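Local coordinates for alpha-rhamnosidase (Dictyoglomus thermophilum, PDB 6I60), which probably hydrolyses terminal non-reducing alpha-L-rhamnose residues of alpha-L-rhamnosides, at residues Y633-V638 and E659-I664; E627-F632 and N724-Y729; E584-F589 and I639-I644. All blocks are in the same frame, centred on the assembly; numbering follows the deposited sequence.

Contact 1 (Y633-V638 and E659-I664); sequences YFYHDV and ELADKI. With AE3 (2-(2-ethoxyethoxy)ethanol), chain G.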
loop_
_atom_site.group_PDB
_atom_site.type_symbol
_atom_site.label_atom_id
_atom_site.label_comp_id
_atom_site.label_asym_id
_atom_site.label_seq_id
_atom_site.Cartn_x
_atom_site.Cartn_y
_atom_site.Cartn_z
ATOM N N TYR A 633 20.909 -8.317 6.966
ATOM C CA TYR A 633 19.503 -8.515 7.290
ATOM C C TYR A 633 19.288 -9.631 8.301
ATOM O O TYR A 633 18.232 -9.672 8.942
ATOM C CB TYR A 633 18.706 -8.789 6.012
ATOM C CG TYR A 633 18.274 -7.521 5.307
ATOM C CD1 TYR A 633 17.243 -6.741 5.813
ATOM C CD2 TYR A 633 18.910 -7.094 4.147
ATOM C CE1 TYR A 633 16.848 -5.576 5.181
ATOM C CE2 TYR A 633 18.520 -5.931 3.504
ATOM C CZ TYR A 633 17.488 -5.176 4.027
ATOM O OH TYR A 633 17.092 -4.015 3.400
ATOM N N PHE A 634 20.260 -10.533 8.463
ATOM C CA PHE A 634 20.183 -11.504 9.549
ATOM C C PHE A 634 20.323 -10.811 10.897
ATOM O O PHE A 634 19.554 -11.078 11.829
ATOM C CB PHE A 634 21.261 -12.575 9.376
ATOM C CG PHE A 634 21.187 -13.679 10.390
ATOM C CD1 PHE A 634 19.963 -14.135 10.851
ATOM C CD2 PHE A 634 22.342 -14.262 10.883
ATOM C CE1 PHE A 634 19.892 -15.152 11.785
ATOM C CE2 PHE A 634 22.280 -15.281 11.817
ATOM C CZ PHE A 634 21.053 -15.726 12.269
ATOM N N TYR A 635 21.301 -9.912 11.018
ATOM C CA TYR A 635 21.414 -9.099 12.223
ATOM C C TYR A 635 20.205 -8.185 12.375
ATOM O O TYR A 635 19.716 -7.968 13.490
ATOM C CB TYR A 635 22.712 -8.291 12.182
ATOM C CG TYR A 635 22.890 -7.316 13.326
ATOM C CD1 TYR A 635 23.494 -7.710 14.509
ATOM C CD2 TYR A 635 22.465 -5.999 13.214
ATOM C CE1 TYR A 635 23.662 -6.821 15.555
ATOM C CE2 TYR A 635 22.627 -5.105 14.256
ATOM C CZ TYR A 635 23.230 -5.522 15.422
ATOM O OH TYR A 635 23.397 -4.642 16.464
ATOM N N HIS A 636 19.706 -7.647 11.260
ATOM C CA HIS A 636 18.540 -6.771 11.310
ATOM C C HIS A 636 17.314 -7.511 11.829
ATOM O O HIS A 636 16.577 -6.991 12.676
ATOM C CB HIS A 636 18.273 -6.183 9.923
ATOM C CG HIS A 636 17.136 -5.209 9.880
ATOM N ND1 HIS A 636 15.816 -5.606 9.862
ATOM C CD2 HIS A 636 17.123 -3.856 9.838
ATOM C CE1 HIS A 636 15.039 -4.538 9.820
ATOM N NE2 HIS A 636 15.807 -3.464 9.804
ATOM N N ASP A 637 17.083 -8.733 11.339
ATOM C CA ASP A 637 15.895 -9.477 11.743
ATOM C C ASP A 637 15.961 -9.901 13.204
ATOM O O ASP A 637 14.927 -9.952 13.879
ATOM C CB ASP A 637 15.705 -10.696 10.838
ATOM C CG ASP A 637 15.217 -10.321 9.448
ATOM O OD1 ASP A 637 15.083 -11.221 8.591
ATOM O OD2 ASP A 637 14.969 -9.120 9.212
ATOM N N VAL A 638 17.157 -10.197 13.707
ATOM C CA VAL A 638 17.295 -10.646 15.088
ATOM C C VAL A 638 17.224 -9.468 16.054
ATOM O O VAL A 638 16.664 -9.582 17.150
ATOM C CB VAL A 638 18.602 -11.446 15.245
ATOM C CG1 VAL A 638 18.852 -11.798 16.699
ATOM C CG2 VAL A 638 18.554 -12.706 14.394
ATOM N N GLU A 659 21.510 -11.682 22.668
ATOM C CA GLU A 659 22.742 -12.425 22.682
ATOM C C GLU A 659 23.098 -12.910 21.316
ATOM O O GLU A 659 24.226 -12.915 20.944
ATOM C CB GLU A 659 22.558 -13.665 23.492
ATOM C CG GLU A 659 22.663 -13.511 24.978
ATOM C CD GLU A 659 22.678 -14.842 25.688
ATOM O OE1 GLU A 659 22.689 -14.829 26.920
ATOM O OE2 GLU A 659 22.693 -15.892 25.027
ATOM N N LEU A 660 22.132 -13.314 20.533
ATOM C CA LEU A 660 22.448 -13.821 19.225
ATOM C C LEU A 660 22.842 -12.745 18.292
ATOM O O LEU A 660 23.622 -12.956 17.437
ATOM C CB LEU A 660 21.296 -14.607 18.661
ATOM C CG LEU A 660 21.360 -14.983 17.202
ATOM C CD1 LEU A 660 22.352 -16.071 16.981
ATOM C CD2 LEU A 660 20.016 -15.446 16.750
ATOM N N ALA A 661 22.312 -11.557 18.488
ATOM C CA ALA A 661 22.620 -10.406 17.687
ATOM C C ALA A 661 24.045 -10.036 17.886
ATOM O O ALA A 661 24.737 -9.723 16.972
ATOM C CB ALA A 661 21.734 -9.280 18.084
ATOM N N ASP A 662 24.519 -10.116 19.105
ATOM C CA ASP A 662 25.908 -9.899 19.386
ATOM C C ASP A 662 26.774 -10.933 18.684
ATOM O O ASP A 662 27.847 -10.616 18.307
ATOM C CB ASP A 662 26.157 -9.960 20.868
ATOM C CG ASP A 662 26.234 -8.617 21.485
ATOM O OD1 ASP A 662 25.247 -8.161 22.053
ATOM O OD2 ASP A 662 27.289 -7.995 21.403
ATOM N N LYS A 663 26.281 -12.123 18.497
ATOM C CA LYS A 663 27.098 -13.075 17.828
ATOM C C LYS A 663 27.363 -12.611 16.395
ATOM O O LYS A 663 28.448 -12.649 15.934
ATOM C CB LYS A 663 26.469 -14.479 17.930
ATOM N N ILE A 664 26.346 -12.147 15.713
ATOM C CA ILE A 664 26.419 -11.710 14.353
ATOM C C ILE A 664 27.351 -10.536 14.177
ATOM O O ILE A 664 28.336 -10.646 13.513
ATOM C CB ILE A 664 25.003 -11.544 13.835
ATOM C CG1 ILE A 664 24.216 -12.738 14.285
ATOM C CG2 ILE A 664 24.969 -11.568 12.351
ATOM C CD1 ILE A 664 22.805 -12.770 13.837
HETATM C C1 AE3 G . 28.418 -20.671 23.052
HETATM C C2 AE3 G . 27.178 -19.910 23.483
HETATM O O2 AE3 G . 26.356 -19.674 22.339
HETATM C C3 AE3 G . 25.808 -18.356 22.319
HETATM C C4 AE3 G . 24.478 -18.324 23.057
HETATM O O3 AE3 G . 23.451 -17.746 22.261
HETATM C C5 AE3 G . 23.629 -18.002 20.893
HETATM C C6 AE3 G . 22.308 -18.381 20.315
HETATM O O4 AE3 G . 22.629 -18.934 19.053
#

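Contact 2 (E627-F632 and N724-Y729); sequences ELTSTF and NTLPLY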
loop_
_atom_site.group_PDB
_atom_site.type_symbol
_atom_site.label_atom_id
_atom_site.label_comp_id
_atom_site.label_asym_id
_atom_site.label_seq_id
_atom_site.Cartn_x
_atom_site.Cartn_y
_atom_site.Cartn_z
ATOM N N GLU A 627 26.631 -11.695 0.319
ATOM C CA GLU A 627 26.760 -12.323 1.630
ATOM C C GLU A 627 26.824 -11.287 2.748
ATOM O O GLU A 627 26.453 -11.584 3.889
ATOM C CB GLU A 627 27.992 -13.232 1.662
ATOM C CG GLU A 627 29.325 -12.501 1.754
ATOM C CD GLU A 627 29.684 -11.770 0.471
ATOM O OE1 GLU A 627 29.400 -12.309 -0.621
ATOM O OE2 GLU A 627 30.247 -10.656 0.556
ATOM N N LEU A 628 27.288 -10.072 2.445
ATOM C CA LEU A 628 27.276 -8.996 3.430
ATOM C C LEU A 628 25.867 -8.442 3.601
ATOM O O LEU A 628 25.407 -8.221 4.726
ATOM C CB LEU A 628 28.242 -7.888 3.007
ATOM C CG LEU A 628 28.616 -6.814 4.033
ATOM C CD1 LEU A 628 30.104 -6.521 3.977
ATOM C CD2 LEU A 628 27.814 -5.541 3.815
ATOM N N THR A 629 25.172 -8.211 2.485
ATOM C CA THR A 629 23.773 -7.795 2.545
ATOM C C THR A 629 22.910 -8.832 3.255
ATOM O O THR A 629 21.999 -8.468 4.005
ATOM C CB THR A 629 23.235 -7.543 1.133
ATOM O OG1 THR A 629 24.234 -6.856 0.354
ATOM C CG2 THR A 629 21.981 -6.697 1.171
ATOM N N SER A 630 23.200 -10.124 3.062
ATOM C CA SER A 630 22.389 -11.165 3.687
ATOM C C SER A 630 22.615 -11.202 5.191
ATOM O O SER A 630 21.661 -11.308 5.971
ATOM C CB SER A 630 22.706 -12.519 3.062
ATOM O OG SER A 630 21.863 -12.775 1.958
ATOM N N THR A 631 23.877 -11.133 5.616
ATOM C CA THR A 631 24.177 -11.076 7.041
ATOM C C THR A 631 23.709 -9.763 7.650
ATOM O O THR A 631 23.356 -9.720 8.834
ATOM C CB THR A 631 25.674 -11.278 7.267
ATOM O OG1 THR A 631 26.135 -12.365 6.452
ATOM C CG2 THR A 631 25.958 -11.598 8.720
ATOM N N PHE A 632 23.695 -8.687 6.857
ATOM C CA PHE A 632 23.148 -7.418 7.325
ATOM C C PHE A 632 21.693 -7.573 7.747
ATOM O O PHE A 632 21.275 -7.033 8.778
ATOM C CB PHE A 632 23.291 -6.361 6.226
ATOM C CG PHE A 632 22.479 -5.113 6.458
ATOM C CD1 PHE A 632 21.214 -4.977 5.905
ATOM C CD2 PHE A 632 22.993 -4.064 7.204
ATOM C CE1 PHE A 632 20.472 -3.827 6.111
ATOM C CE2 PHE A 632 22.255 -2.910 7.407
ATOM C CZ PHE A 632 20.993 -2.793 6.860
ATOM N N ASN A 724 29.796 -0.331 2.666
ATOM C CA ASN A 724 30.111 0.515 3.809
ATOM C C ASN A 724 28.900 1.161 4.467
ATOM O O ASN A 724 28.920 1.361 5.683
ATOM C CB ASN A 724 31.100 1.617 3.399
ATOM C CG ASN A 724 32.547 1.188 3.550
ATOM O OD1 ASN A 724 32.845 0.177 4.184
ATOM N ND2 ASN A 724 33.457 1.958 2.967
ATOM N N THR A 725 27.852 1.500 3.708
ATOM C CA THR A 725 26.677 2.113 4.324
ATOM C C THR A 725 25.908 1.119 5.184
ATOM O O THR A 725 25.268 1.518 6.164
ATOM C CB THR A 725 25.747 2.700 3.258
ATOM O OG1 THR A 725 25.088 1.640 2.554
ATOM C CG2 THR A 725 26.522 3.545 2.273
ATOM N N LEU A 726 25.958 -0.171 4.837
ATOM C CA LEU A 726 25.158 -1.154 5.568
ATOM C C LEU A 726 25.664 -1.366 6.991
ATOM O O LEU A 726 24.859 -1.243 7.931
ATOM C CB LEU A 726 25.085 -2.461 4.770
ATOM C CG LEU A 726 23.877 -2.600 3.840
ATOM C CD1 LEU A 726 23.988 -1.642 2.668
ATOM C CD2 LEU A 726 23.736 -4.031 3.347
ATOM N N PRO A 727 26.946 -1.673 7.237
ATOM C CA PRO A 727 27.398 -1.778 8.633
ATOM C C PRO A 727 27.374 -0.452 9.374
ATOM O O PRO A 727 27.290 -0.455 10.609
ATOM C CB PRO A 727 28.827 -2.324 8.506
ATOM C CG PRO A 727 29.269 -1.897 7.161
ATOM C CD PRO A 727 28.046 -1.955 6.293
ATOM N N LEU A 728 27.440 0.678 8.665
ATOM C CA LEU A 728 27.336 1.983 9.306
ATOM C C LEU A 728 25.900 2.348 9.661
ATOM O O LEU A 728 25.689 3.188 10.542
ATOM C CB LEU A 728 27.929 3.066 8.401
ATOM C CG LEU A 728 29.435 3.304 8.516
ATOM C CD1 LEU A 728 29.933 4.126 7.338
ATOM C CD2 LEU A 728 29.773 3.984 9.834
ATOM N N TYR A 729 24.914 1.741 8.998
ATOM C CA TYR A 729 23.518 2.012 9.325
ATOM C C TYR A 729 23.139 1.374 10.656
ATOM O O TYR A 729 22.713 2.061 11.592
ATOM C CB TYR A 729 22.608 1.509 8.202
ATOM C CG TYR A 729 21.147 1.838 8.412
ATOM C CD1 TYR A 729 20.645 3.093 8.094
ATOM C CD2 TYR A 729 20.271 0.895 8.935
ATOM C CE1 TYR A 729 19.313 3.401 8.288
ATOM C CE2 TYR A 729 18.934 1.193 9.135
ATOM C CZ TYR A 729 18.461 2.448 8.808
ATOM O OH TYR A 729 17.133 2.755 9.002
#

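Contact 3 (E584-F589 and I639-I644); sequences EHYEGF and ITLSKI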
loop_
_atom_site.group_PDB
_atom_site.type_symbol
_atom_site.label_atom_id
_atom_site.label_comp_id
_atom_site.label_asym_id
_atom_site.label_seq_id
_atom_site.Cartn_x
_atom_site.Cartn_y
_atom_site.Cartn_z
ATOM N N GLU A 584 0.190 -10.635 17.069
ATOM C CA GLU A 584 -0.549 -11.524 16.180
ATOM C C GLU A 584 0.375 -12.306 15.253
ATOM O O GLU A 584 0.058 -13.442 14.881
ATOM C CB GLU A 584 -1.563 -10.713 15.372
ATOM C CG GLU A 584 -2.365 -11.518 14.370
ATOM C CD GLU A 584 -3.194 -10.638 13.458
ATOM O OE1 GLU A 584 -3.614 -11.119 12.384
ATOM O OE2 GLU A 584 -3.425 -9.462 13.820
ATOM N N HIS A 585 1.520 -11.730 14.878
ATOM C CA HIS A 585 2.460 -12.374 13.966
ATOM C C HIS A 585 3.785 -12.721 14.641
ATOM O O HIS A 585 4.766 -13.016 13.949
ATOM C CB HIS A 585 2.712 -11.485 12.747
ATOM C CG HIS A 585 1.534 -11.358 11.832
ATOM N ND1 HIS A 585 1.170 -12.349 10.945
ATOM C CD2 HIS A 585 0.643 -10.353 11.658
ATOM C CE1 HIS A 585 0.103 -11.961 10.269
ATOM N NE2 HIS A 585 -0.237 -10.754 10.683
ATOM N N TYR A 586 3.833 -12.700 15.976
ATOM C CA TYR A 586 5.102 -12.908 16.671
ATOM C C TYR A 586 5.639 -14.317 16.450
ATOM O O TYR A 586 6.848 -14.502 16.273
ATOM C CB TYR A 586 4.944 -12.628 18.165
ATOM C CG TYR A 586 6.244 -12.725 18.928
ATOM C CD1 TYR A 586 6.568 -13.874 19.641
ATOM C CD2 TYR A 586 7.154 -11.676 18.927
ATOM C CE1 TYR A 586 7.759 -13.971 20.335
ATOM C CE2 TYR A 586 8.350 -11.763 19.621
ATOM C CZ TYR A 586 8.646 -12.915 20.323
ATOM O OH TYR A 586 9.831 -13.015 21.016
ATOM N N GLU A 587 4.760 -15.322 16.464
ATOM C CA GLU A 587 5.208 -16.690 16.219
ATOM C C GLU A 587 5.775 -16.848 14.814
ATOM O O GLU A 587 6.731 -17.607 14.613
ATOM C CB GLU A 587 4.056 -17.668 16.447
ATOM C CG GLU A 587 3.920 -18.131 17.889
ATOM C CD GLU A 587 3.287 -19.505 18.005
ATOM O OE1 GLU A 587 2.679 -19.970 17.016
ATOM O OE2 GLU A 587 3.400 -20.122 19.086
ATOM N N GLY A 588 5.206 -16.144 13.833
ATOM C CA GLY A 588 5.776 -16.163 12.498
ATOM C C GLY A 588 7.153 -15.537 12.437
ATOM O O GLY A 588 8.004 -15.980 11.660
ATOM N N PHE A 589 7.395 -14.507 13.250
ATOM C CA PHE A 589 8.723 -13.905 13.307
ATOM C C PHE A 589 9.731 -14.879 13.903
ATOM O O PHE A 589 10.843 -15.036 13.385
ATOM C CB PHE A 589 8.693 -12.613 14.128
ATOM C CG PHE A 589 7.640 -11.629 13.697
ATOM C CD1 PHE A 589 7.143 -11.630 12.402
ATOM C CD2 PHE A 589 7.154 -10.690 14.593
ATOM C CE1 PHE A 589 6.180 -10.721 12.017
ATOM C CE2 PHE A 589 6.192 -9.779 14.212
ATOM C CZ PHE A 589 5.705 -9.794 12.924
ATOM N N ILE A 639 17.773 -8.314 15.664
ATOM C CA ILE A 639 17.784 -7.159 16.558
ATOM C C ILE A 639 16.369 -6.634 16.773
ATOM O O ILE A 639 15.950 -6.382 17.909
ATOM C CB ILE A 639 18.717 -6.064 16.010
ATOM C CG1 ILE A 639 20.134 -6.269 16.535
ATOM C CG2 ILE A 639 18.226 -4.679 16.413
ATOM C CD1 ILE A 639 20.258 -6.048 18.027
ATOM N N THR A 640 15.610 -6.464 15.686
ATOM C CA THR A 640 14.255 -5.938 15.820
ATOM C C THR A 640 13.318 -6.956 16.458
ATOM O O THR A 640 12.335 -6.570 17.101
ATOM C CB THR A 640 13.715 -5.496 14.459
ATOM O OG1 THR A 640 13.441 -6.648 13.656
ATOM C CG2 THR A 640 14.723 -4.604 13.742
ATOM N N LEU A 641 13.598 -8.253 16.294
ATOM C CA LEU A 641 12.809 -9.264 16.990
ATOM C C LEU A 641 13.056 -9.211 18.491
ATOM O O LEU A 641 12.116 -9.331 19.285
ATOM C CB LEU A 641 13.122 -10.656 16.448
ATOM C CG LEU A 641 12.343 -11.800 17.103
ATOM C CD1 LEU A 641 10.846 -11.585 16.953
ATOM C CD2 LEU A 641 12.749 -13.139 16.514
ATOM N N SER A 642 14.315 -9.035 18.898
ATOM C CA SER A 642 14.609 -8.849 20.314
ATOM C C SER A 642 14.002 -7.554 20.837
ATOM O O SER A 642 13.675 -7.457 22.026
ATOM C CB SER A 642 16.119 -8.866 20.548
ATOM O OG SER A 642 16.665 -7.562 20.461
ATOM N N LYS A 643 13.844 -6.553 19.968
ATOM C CA LYS A 643 13.165 -5.326 20.369
ATOM C C LYS A 643 11.666 -5.553 20.513
ATOM O O LYS A 643 11.022 -4.963 21.390
ATOM C CB LYS A 643 13.448 -4.213 19.360
ATOM C CG LYS A 643 13.723 -2.856 19.990
ATOM C CD LYS A 643 14.786 -2.086 19.220
ATOM C CE LYS A 643 15.183 -0.812 19.955
ATOM N NZ LYS A 643 16.325 -0.113 19.298
ATOM N N ILE A 644 11.093 -6.408 19.662
ATOM C CA ILE A 644 9.679 -6.746 19.777
ATOM C C ILE A 644 9.440 -7.631 20.996
ATOM O O ILE A 644 8.425 -7.496 21.691
ATOM C CB ILE A 644 9.187 -7.418 18.479
ATOM C CG1 ILE A 644 9.143 -6.401 17.335
ATOM C CG2 ILE A 644 7.818 -8.055 18.679
ATOM C CD1 ILE A 644 8.857 -7.013 15.980
#

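Contact 1 (Y633-V638 and E659-I664)
A first torsion of -175° swings the Phe634 ring away from the backbone N and out beside Ile664, whose side chain is extended through CD1 (chi2 -178°) and lays that methyl over one face of the ring. The result is a CH-pi contact in which Ile664 CD1 stands 3.6 Å from the ring centroid of Phe634, displaced somewhat toward the rim, and the two side chains cross at about a right angle. The other branch of Ile664, CG2, packs at 4.0 Å against Tyr635 CB. Tyr635 meets the opposing helix by the edge of its ring: Ala661 O lies in the ring plane, 3.4 Å from Tyr635 CE1. One turn further on, Val638 points toward the partner helix. Its CG1 reaches Leu660 CD2 at 3.8 Å and also touches the methyl of Ala661, CB, at 4.1 Å. The small alanine matches the place where the backbones come closest, opposite Tyr635, and the axes of the two short segments approach to 9.2 Å. They run antiparallel at 164°, so this is an apolar seam between consecutive helices, 626-648 and 651-672, of the (alpha/alpha)6-barrel domain found in six-hairpin glycosidases. A 2-(2-ethoxyethoxy)ethanol molecule lies beside Leu660 CD1 and Glu659 OE2, with Tyr656 completing its pocket. Helix 586-599 borders one side, where Leu596 touches Phe634 and Lys597 touches Leu660, while the loop residues Leu730 and Leu732 lie against Tyr635 and helix 564-576 receives His636.

Contact 2 (E627-F632 and N724-Y729)
Phe632 and Leu726 mark the closest backbone approach, CA to CA 6.8 Å, between two helical segments that run nearly parallel at 17° with their axes 10.3 Å apart. Helices 626-648 and 722-729, distant in sequence, are thus brought side by side within the (alpha/alpha)6 barrel of the catalytic domain. Leu726 is the wedge between them. The Phe632 ring is turned away from its own backbone N (chi1 166°), which places its face against Leu726, and CG of the leucine sits over the ring centre, 3.8 Å from the centroid and almost on the ring normal, a CH-pi contact made with the two side chains at about a right angle. From there CD2 of Leu726 continues toward the other helix and meets Thr629 CG2 at 3.9 Å, while its CB receives Leu628 CD2. The same Leu628 methyl extends to Pro727 CD, 4.4 Å away. Pro727 has no N-H to give to the preceding turn, and helix 722-729 kinks there. The far edge of the Phe632 ring brings CZ to Tyr729 CD2 at 4.3 Å, and Tyr766 of helix 761-773 meets this phenylalanine edge-to-face. Trimming Phe632 to an alanine would remove the surface under Leu726 and is likely to open a gap between the helices, leaving the leucine side chain freer to turn. Thr629 OG1 is hydrogen-bonded to Ser625 O, just ahead of the helix, and Glu627 O accepts both Thr631 N and, at 2.7 Å, Thr631 OG1, whose approach is nearly collinear with the carbonyl bond (169°).

Contact 3 (E584-F589 and I639-I644)
Leu641 CD1 is lodged between two aromatic residues of the facing helix, 3.7 Å from Tyr586 CE2 and equally near the CB of Phe589. Leu641 gets there by holding CG anti to its backbone N (chi1 -180°), a conformation that carries the branch across although the bond from the backbone to CB does not aim at the other segment. Tyr586 does likewise, and its ring leans over toward helix 626-648 and meets the leucine at about a right angle. Ile644 comes to the same tyrosine at its edge. There its CG2 lies near the ring plane, 3.7 Å from Tyr586 CD2, the two side chains sliding past each other in opposite directions. The other branch of Ile644 ends in CD1, which approaches Phe589 CE2 at 4.2 Å. Within the (alpha/alpha)6-barrel domain, these four buried residues join the first turn of helix 586-599 to the later part of helix 626-648, the nearest backbone approach being 7.2 Å from Phe589 CA to Leu641 CA. Phe589 adopts another conformation, CG anti to the carbonyl carbon (chi1 -52°). Its ring consequently folds back along its own helix, with the carbonyl oxygen of His585, the N-cap residue, above the centre of one face. Tyr565 meets the phenylalanine edge-to-face, and Ile566 and Ala569 of helix 564-576 also touch it. The polar end of Tyr586 goes elsewhere, its OH hydrogen-bonded to Asp653 OD2 of helix 651-672. On the side of helix 626-648 turned from the contact, Ser642 OG donates to Ile639 O at 2.9 Å, tilted out of the carbonyl plane, and Lys643 N reaches that oxygen from the same face.

How the contacts relate
Following the chain from the N terminus, residues 584-589 come first, and contact 3 closes its loop when the chain arrives at 639-644. By then helix 626-648 has passed through 627-632 and 633-638, so all three contacts draw on it in succession. Contact 1 closes the shortest loop, a helical hairpin at 659-664, and crosses contact 3. Contact 2 closes last, at 724-729; it encloses contact 1 and crosses contact 3. Ile664 CG2 touches Thr631 CG2 at 3.8 Å, and Ala661 CB touches Ile639 CD1 at 3.6 Å, making contact 1 the middle link. Together they tie helices 586-599, 651-672 and 722-729 to one shared helix.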